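Local structure of peptide amidase (Stenotrophomonas maltophilia, 1M22) at residues A[88-98]-A[210-218]; A[127-135]-A[164-172]. The protein probably hydrolyses amide bonds as a peptide amidase of the amidase signature family, using a serine-serine-lysine catalytic triad. All coordinates share one frame; numbering follows the deposited sequence.

Contact 1: A[88-98]-A[210-218]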
loop_
_atom_site.group_PDB
_atom_site.type_symbol
_atom_site.label_atom_id
_atom_site.label_comp_id
_atom_site.label_asym_id
_atom_site.label_seq_id
_atom_site.Cartn_x
_atom_site.Cartn_y
_atom_site.Cartn_z
ATOM N N ASN A 88 -3.362 4.054 -9.900
ATOM C CA ASN A 88 -3.264 2.938 -10.833
ATOM C C ASN A 88 -4.543 2.101 -10.667
ATOM O O ASN A 88 -4.718 1.074 -11.320
ATOM C CB ASN A 88 -1.998 2.083 -10.619
ATOM C CG ASN A 88 -1.865 1.527 -9.216
ATOM O OD1 ASN A 88 -2.612 1.881 -8.309
ATOM N ND2 ASN A 88 -0.883 0.650 -9.032
ATOM N N ILE A 89 -5.447 2.583 -9.812
ATOM C CA ILE A 89 -6.725 1.916 -9.541
ATOM C C ILE A 89 -7.857 2.659 -10.261
ATOM O O ILE A 89 -8.081 3.845 -10.017
ATOM C CB ILE A 89 -7.027 1.904 -8.018
ATOM C CG1 ILE A 89 -5.893 1.200 -7.264
ATOM C CG2 ILE A 89 -8.371 1.224 -7.754
ATOM C CD1 ILE A 89 -5.983 1.314 -5.746
ATOM N N ASN A 90 -8.571 1.964 -11.144
ATOM C CA ASN A 90 -9.668 2.573 -11.899
ATOM C C ASN A 90 -10.772 3.109 -10.992
ATOM O O ASN A 90 -11.240 2.411 -10.092
ATOM C CB ASN A 90 -10.297 1.556 -12.862
ATOM C CG ASN A 90 -9.343 1.088 -13.946
ATOM O OD1 ASN A 90 -8.211 1.552 -14.047
ATOM N ND2 ASN A 90 -9.813 0.158 -14.773
ATOM N N ALA A 91 -11.202 4.342 -11.247
ATOM C CA ALA A 91 -12.266 4.954 -10.459
ATOM C C ALA A 91 -12.897 6.128 -11.200
ATOM O O ALA A 91 -12.291 7.189 -11.329
ATOM C CB ALA A 91 -11.726 5.422 -9.107
ATOM N N ALA A 92 -14.114 5.929 -11.691
ATOM C CA ALA A 92 -14.819 6.988 -12.398
ATOM C C ALA A 92 -15.201 8.065 -11.386
ATOM O O ALA A 92 -15.398 7.773 -10.206
ATOM C CB ALA A 92 -16.066 6.423 -13.066
ATOM N N PRO A 93 -15.325 9.325 -11.833
ATOM C CA PRO A 93 -15.140 9.820 -13.200
ATOM C C PRO A 93 -13.741 10.383 -13.443
ATOM O O PRO A 93 -13.513 11.115 -14.406
ATOM C CB PRO A 93 -16.202 10.900 -13.298
ATOM C CG PRO A 93 -16.084 11.546 -11.952
ATOM C CD PRO A 93 -15.954 10.362 -10.993
ATOM N N MET A 94 -12.807 10.043 -12.564
ATOM C CA MET A 94 -11.437 10.524 -12.678
ATOM C C MET A 94 -10.642 9.694 -13.672
ATOM O O MET A 94 -11.072 8.625 -14.100
ATOM C CB MET A 94 -10.753 10.453 -11.315
ATOM C CG MET A 94 -11.489 11.200 -10.219
ATOM S SD MET A 94 -11.178 10.500 -8.590
ATOM C CE MET A 94 -12.487 9.277 -8.513
ATOM N N ALA A 95 -9.477 10.200 -14.050
ATOM C CA ALA A 95 -8.623 9.463 -14.958
ATOM C C ALA A 95 -7.833 8.483 -14.102
ATOM O O ALA A 95 -7.778 8.622 -12.879
ATOM C CB ALA A 95 -7.670 10.410 -15.678
ATOM N N THR A 96 -7.259 7.475 -14.744
ATOM C CA THR A 96 -6.415 6.499 -14.064
ATOM C C THR A 96 -5.189 6.503 -14.965
ATOM O O THR A 96 -5.161 5.848 -16.003
ATOM C CB THR A 96 -7.070 5.107 -14.013
ATOM O OG1 THR A 96 -8.266 5.177 -13.224
ATOM C CG2 THR A 96 -6.122 4.100 -13.372
ATOM N N SER A 97 -4.177 7.259 -14.555
ATOM C CA SER A 97 -2.982 7.445 -15.369
ATOM C C SER A 97 -1.703 6.722 -15.000
ATOM O O SER A 97 -0.764 6.703 -15.801
ATOM C CB SER A 97 -2.652 8.936 -15.426
ATOM O OG SER A 97 -2.173 9.395 -14.167
ATOM N N ALA A 98 -1.645 6.143 -13.805
ATOM C CA ALA A 98 -0.428 5.494 -13.332
ATOM C C ALA A 98 0.667 6.569 -13.288
ATOM O O ALA A 98 1.856 6.255 -13.260
ATOM C CB ALA A 98 -0.015 4.358 -14.268
ATOM N N SER A 210 -9.367 -8.412 -4.952
ATOM C CA SER A 210 -9.304 -8.435 -6.406
ATOM C C SER A 210 -8.371 -7.391 -7.010
ATOM O O SER A 210 -8.328 -6.246 -6.561
ATOM C CB SER A 210 -10.701 -8.234 -6.987
ATOM O OG SER A 210 -10.650 -8.242 -8.403
ATOM N N ARG A 211 -7.636 -7.800 -8.041
ATOM C CA ARG A 211 -6.746 -6.890 -8.752
ATOM C C ARG A 211 -7.436 -6.380 -10.018
ATOM O O ARG A 211 -6.828 -5.664 -10.817
ATOM C CB ARG A 211 -5.432 -7.580 -9.152
ATOM C CG ARG A 211 -4.411 -7.779 -8.029
ATOM C CD ARG A 211 -4.716 -9.006 -7.179
ATOM N NE ARG A 211 -4.787 -10.220 -7.991
ATOM C CZ ARG A 211 -3.736 -10.848 -8.510
ATOM N NH1 ARG A 211 -2.505 -10.398 -8.301
ATOM N NH2 ARG A 211 -3.921 -11.915 -9.278
ATOM N N ASP A 212 -8.703 -6.727 -10.213
ATOM C CA ASP A 212 -9.371 -6.261 -11.419
ATOM C C ASP A 212 -9.507 -4.741 -11.402
ATOM O O ASP A 212 -9.805 -4.134 -10.370
ATOM C CB ASP A 212 -10.743 -6.918 -11.584
ATOM C CG ASP A 212 -11.226 -6.883 -13.032
ATOM O OD1 ASP A 212 -10.489 -7.361 -13.926
ATOM O OD2 ASP A 212 -12.337 -6.379 -13.278
ATOM N N GLY A 213 -9.259 -4.124 -12.549
ATOM C CA GLY A 213 -9.366 -2.683 -12.640
ATOM C C GLY A 213 -8.154 -1.930 -12.132
ATOM O O GLY A 213 -8.238 -0.734 -11.867
ATOM N N ILE A 214 -7.028 -2.622 -11.988
ATOM C CA ILE A 214 -5.800 -1.982 -11.529
ATOM C C ILE A 214 -4.707 -2.134 -12.585
ATOM O O ILE A 214 -4.486 -3.236 -13.085
ATOM C CB ILE A 214 -5.286 -2.613 -10.207
ATOM C CG1 ILE A 214 -6.370 -2.535 -9.127
ATOM C CG2 ILE A 214 -4.025 -1.887 -9.743
ATOM C CD1 ILE A 214 -5.971 -3.173 -7.807
ATOM N N ILE A 215 -4.047 -1.032 -12.940
ATOM C CA ILE A 215 -2.948 -1.087 -13.909
ATOM C C ILE A 215 -1.946 -1.993 -13.208
ATOM O O ILE A 215 -1.474 -1.694 -12.112
ATOM C CB ILE A 215 -2.357 0.308 -14.176
ATOM C CG1 ILE A 215 -3.430 1.183 -14.827
ATOM C CG2 ILE A 215 -1.130 0.199 -15.080
ATOM C CD1 ILE A 215 -2.981 2.593 -15.150
ATOM N N PRO A 216 -1.594 -3.112 -13.843
ATOM C CA PRO A 216 -0.669 -4.067 -13.241
ATOM C C PRO A 216 0.821 -4.010 -13.494
ATOM O O PRO A 216 1.340 -3.186 -14.246
ATOM C CB PRO A 216 -1.217 -5.384 -13.751
ATOM C CG PRO A 216 -1.477 -5.025 -15.209
ATOM C CD PRO A 216 -2.134 -3.641 -15.111
ATOM N N ILE A 217 1.488 -4.925 -12.803
ATOM C CA ILE A 217 2.900 -5.190 -12.994
ATOM C C ILE A 217 2.932 -6.716 -13.037
ATOM O O ILE A 217 3.197 -7.300 -14.078
ATOM C CB ILE A 217 3.834 -4.724 -11.853
ATOM C CG1 ILE A 217 3.919 -3.197 -11.816
ATOM C CG2 ILE A 217 5.240 -5.288 -12.103
ATOM C CD1 ILE A 217 4.843 -2.662 -10.734
ATOM N N SER A 218 2.581 -7.356 -11.923
ATOM C CA SER A 218 2.625 -8.815 -11.812
ATOM C C SER A 218 1.370 -9.497 -11.254
ATOM O O SER A 218 0.948 -9.212 -10.132
ATOM C CB SER A 218 3.820 -9.179 -10.931
ATOM O OG SER A 218 3.780 -10.523 -10.495
HETATM O O HOH W 1 0.488 0.199 -11.708
#
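Ile215 lays its side chain against Thr96 and Ala98, with CD1 as the touching atom. CD1 lies 3.6 Å from Ala98 CB and 3.9 Å from Thr96 CG2. Ile215 CG1 stands anti to the carbonyl carbon (chi1 -64°), which directs the ethyl branch to these two residues. The backbones beside it form a single beta bridge between Ile89 and Ile214, within two loops of the amidase signature fold. Two hydrogen bonds close the bridge. Ile215 N donates to Asn88 O at 2.7 Å, in the carbonyl plane. Asn90 N donates to Gly213 O at 2.8 Å, nearly straight at 167°. Asn88 O also receives a CA-H...O contact from Ile214. Gly213 lies in a type II beta turn from Arg211 to Ile214. Gly213 O also sits over the flat face of the Asn90 amide, 3.0 Å from Asn90 CG. Asn90 OD1 is hydrogen-bonded to Tyr337 OH of helix 319-340. Ile89 CG1 and Ile214 CG1 meet at 4.2 Å. The Asn88 side chain approaches the catalytic Lys86, and the main polar partner of the Asn88 amide is Thr184. A water accepts from Asn88 ND2 at 3.0 Å and donates to Ile215 O at 2.8 Å.

Contact 2: A[127-135]-A[164-172]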
loop_
_atom_site.group_PDB
_atom_site.type_symbol
_atom_site.label_atom_id
_atom_site.label_comp_id
_atom_site.label_asym_id
_atom_site.label_seq_id
_atom_site.Cartn_x
_atom_site.Cartn_y
_atom_site.Cartn_z
ATOM N N LYS A 127 -7.581 10.758 -6.378
ATOM C CA LYS A 127 -6.502 9.810 -6.637
ATOM C C LYS A 127 -5.168 10.348 -6.134
ATOM O O LYS A 127 -4.933 11.556 -6.149
ATOM C CB LYS A 127 -6.395 9.545 -8.144
ATOM C CG LYS A 127 -7.722 9.260 -8.842
ATOM C CD LYS A 127 -8.390 7.992 -8.326
ATOM C CE LYS A 127 -7.611 6.744 -8.712
ATOM N NZ LYS A 127 -7.545 6.540 -10.192
ATOM N N THR A 128 -4.291 9.450 -5.696
ATOM C CA THR A 128 -2.985 9.853 -5.195
ATOM C C THR A 128 -1.843 9.551 -6.155
ATOM O O THR A 128 -1.882 8.587 -6.929
ATOM C CB THR A 128 -2.674 9.190 -3.841
ATOM O OG1 THR A 128 -2.896 7.777 -3.937
ATOM C CG2 THR A 128 -3.553 9.782 -2.751
ATOM N N ASN A 129 -0.822 10.395 -6.096
ATOM C CA ASN A 129 0.343 10.245 -6.945
ATOM C C ASN A 129 1.116 8.984 -6.583
ATOM O O ASN A 129 1.008 8.461 -5.470
ATOM C CB ASN A 129 1.240 11.484 -6.817
ATOM C CG ASN A 129 2.309 11.547 -7.888
ATOM O OD1 ASN A 129 2.075 11.174 -9.035
ATOM N ND2 ASN A 129 3.483 12.051 -7.522
ATOM N N LEU A 130 1.901 8.503 -7.536
ATOM C CA LEU A 130 2.694 7.300 -7.355
ATOM C C LEU A 130 3.916 7.386 -8.251
ATOM O O LEU A 130 3.946 8.180 -9.197
ATOM C CB LEU A 130 1.886 6.065 -7.777
ATOM C CG LEU A 130 1.505 5.992 -9.266
ATOM C CD1 LEU A 130 1.166 4.559 -9.646
ATOM C CD2 LEU A 130 0.331 6.921 -9.561
ATOM N N SER A 131 4.929 6.584 -7.949
ATOM C CA SER A 131 6.102 6.526 -8.814
ATOM C C SER A 131 5.481 6.085 -10.141
ATOM O O SER A 131 4.690 5.140 -10.169
ATOM C CB SER A 131 7.074 5.462 -8.309
ATOM O OG SER A 131 7.467 5.748 -6.978
ATOM N N GLU A 132 5.823 6.759 -11.238
ATOM C CA GLU A 132 5.221 6.428 -12.527
ATOM C C GLU A 132 5.248 4.938 -12.853
ATOM O O GLU A 132 6.273 4.273 -12.697
ATOM C CB GLU A 132 5.888 7.214 -13.658
ATOM C CG GLU A 132 4.919 7.558 -14.776
ATOM C CD GLU A 132 5.593 8.236 -15.948
ATOM O OE1 GLU A 132 6.227 7.527 -16.754
ATOM O OE2 GLU A 132 5.489 9.476 -16.056
ATOM N N TRP A 133 4.107 4.427 -13.313
ATOM C CA TRP A 133 3.949 3.014 -13.658
ATOM C C TRP A 133 4.313 2.109 -12.483
ATOM O O TRP A 133 4.833 1.006 -12.659
ATOM C CB TRP A 133 4.783 2.663 -14.901
ATOM C CG TRP A 133 4.302 3.385 -16.126
ATOM C CD1 TRP A 133 4.907 4.438 -16.750
ATOM C CD2 TRP A 133 3.052 3.183 -16.802
ATOM N NE1 TRP A 133 4.108 4.910 -17.766
ATOM C CE2 TRP A 133 2.964 4.159 -17.819
ATOM C CE3 TRP A 133 1.996 2.273 -16.642
ATOM C CZ2 TRP A 133 1.858 4.253 -18.675
ATOM C CZ3 TRP A 133 0.896 2.368 -17.494
ATOM C CH2 TRP A 133 0.837 3.352 -18.497
ATOM N N ALA A 134 4.013 2.595 -11.279
ATOM C CA ALA A 134 4.281 1.875 -10.037
ATOM C C ALA A 134 5.746 1.474 -9.925
ATOM O O ALA A 134 6.089 0.409 -9.410
ATOM C CB ALA A 134 3.376 0.648 -9.933
ATOM N N ASN A 135 6.606 2.363 -10.410
ATOM C CA ASN A 135 8.053 2.187 -10.404
ATOM C C ASN A 135 8.574 1.035 -11.256
ATOM O O ASN A 135 9.617 0.456 -10.952
ATOM C CB ASN A 135 8.585 2.064 -8.970
ATOM C CG ASN A 135 10.081 2.312 -8.890
ATOM O OD1 ASN A 135 10.616 3.143 -9.624
ATOM N ND2 ASN A 135 10.760 1.603 -7.997
ATOM N N GLY A 164 7.964 4.711 -2.248
ATOM C CA GLY A 164 6.934 4.387 -3.233
ATOM C C GLY A 164 6.659 2.892 -3.274
ATOM O O GLY A 164 7.328 2.174 -2.548
ATOM N N SER A 165 5.863 2.386 -4.220
ATOM C CA SER A 165 5.342 3.150 -5.298
ATOM C C SER A 165 3.994 3.858 -4.874
ATOM O O SER A 165 3.409 4.626 -5.623
ATOM C CB SER A 165 5.203 2.583 -6.646
ATOM O OG SER A 165 4.344 1.456 -6.601
ATOM N N SER A 166 3.503 3.576 -3.674
ATOM C CA SER A 166 2.251 4.166 -3.162
ATOM C C SER A 166 2.567 5.421 -2.350
ATOM O O SER A 166 2.108 5.584 -1.213
ATOM C CB SER A 166 1.526 3.164 -2.255
ATOM O OG SER A 166 1.246 1.941 -2.920
ATOM N N SER A 167 3.332 6.315 -2.961
ATOM C CA SER A 167 3.792 7.533 -2.316
ATOM C C SER A 167 2.697 8.457 -1.801
ATOM O O SER A 167 2.667 8.787 -0.614
ATOM C CB SER A 167 4.693 8.295 -3.286
ATOM O OG SER A 167 5.560 7.406 -3.977
ATOM N N GLY A 168 1.807 8.872 -2.694
ATOM C CA GLY A 168 0.739 9.776 -2.318
ATOM C C GLY A 168 -0.216 9.215 -1.288
ATOM O O GLY A 168 -0.700 9.947 -0.425
ATOM N N SER A 169 -0.504 7.924 -1.368
ATOM C CA SER A 169 -1.419 7.338 -0.402
ATOM C C SER A 169 -0.841 7.369 1.007
ATOM O O SER A 169 -1.548 7.692 1.958
ATOM C CB SER A 169 -1.782 5.908 -0.802
ATOM O OG SER A 169 -2.701 5.915 -1.885
ATOM N N ALA A 170 0.443 7.049 1.143
ATOM C CA ALA A 170 1.083 7.059 2.454
ATOM C C ALA A 170 1.165 8.484 2.998
ATOM O O ALA A 170 0.825 8.739 4.154
ATOM C CB ALA A 170 2.477 6.451 2.364
ATOM N N VAL A 171 1.608 9.413 2.157
ATOM C CA VAL A 171 1.730 10.805 2.565
ATOM C C VAL A 171 0.374 11.398 2.935
ATOM O O VAL A 171 0.249 12.084 3.950
ATOM C CB VAL A 171 2.371 11.652 1.448
ATOM C CG1 VAL A 171 2.274 13.135 1.787
ATOM C CG2 VAL A 171 3.828 11.251 1.273
ATOM N N ALA A 172 -0.647 11.125 2.128
ATOM C CA ALA A 172 -1.978 11.656 2.405
ATOM C C ALA A 172 -2.501 11.201 3.765
ATOM O O ALA A 172 -3.066 11.991 4.521
ATOM C CB ALA A 172 -2.942 11.241 1.308
HETATM O O HOH W 2 -0.180 6.469 -3.913
HETATM O O HOH W 3 5.003 -1.020 -7.384
#
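Thr128 OG1 and Ser169 OG are hydrogen-bonded hydroxyls, 2.8 Å apart. Thr128 OG1 sits between its own backbone N and carbonyl carbon (chi1 51°), on the side of Ser169. Among backbone bonds, Gly168 N donates to Asn129 O at 2.9 Å. The donor lies 37° out of the carbonyl plane. Ser131 N makes a weak hydrogen bond to Ser165 O at 3.4 Å. One water bridges the same carbonyl, Asn129 O, to Ser169 N. A second water joins Ala134 O to Ser165 OG, at 2.7 Å from the latter. Here the end of strand 123-128 and the loop after it run along the start of helix 167-174, beside the active site of the amidase signature fold. Ser165 belongs to that site, and the peptide bond before it is cis. Its OG is hydrogen-bonded to Ser189, the nucleophile, and to Lys86. Packing makes up the rest. Thr128 CB rests on the Gly168 backbone, 3.5 Å from Gly168 C. Thr128 CB and Asn129 N occupy the place where a CB on Gly168 would lie. The Ser165 side chain packs against both Ser131 and Ala134, with Ser165 CB 3.8 Å from Ser131 CB and Ser165 OG 3.6 Å from Ala134 CB.

In the fold
The centres of the two contacts are 13 Å apart. Along the chain the order is 88-98, 127-135, 164-172, 210-218, so contact 2 falls between the halves of contact 1. Contact 1 joins two loops that leave the mixed sheet. Segment 127-135 starts with the last residues of strand 123-128, which is parallel to and beside strand 82-86. The contacts touch directly. Lys127 NZ lies 2.8 Å from Ile89 O, and Trp133 N lies 2.9 Å from Ala98 O; both are probable hydrogen bonds. Lys127 also forms a salt bridge with Asp87. Lys86 is near both contacts: its side chain lies close to Asn88, and its NZ is hydrogen-bonded to Ser165 OG. Both contacts therefore border the catalytic site.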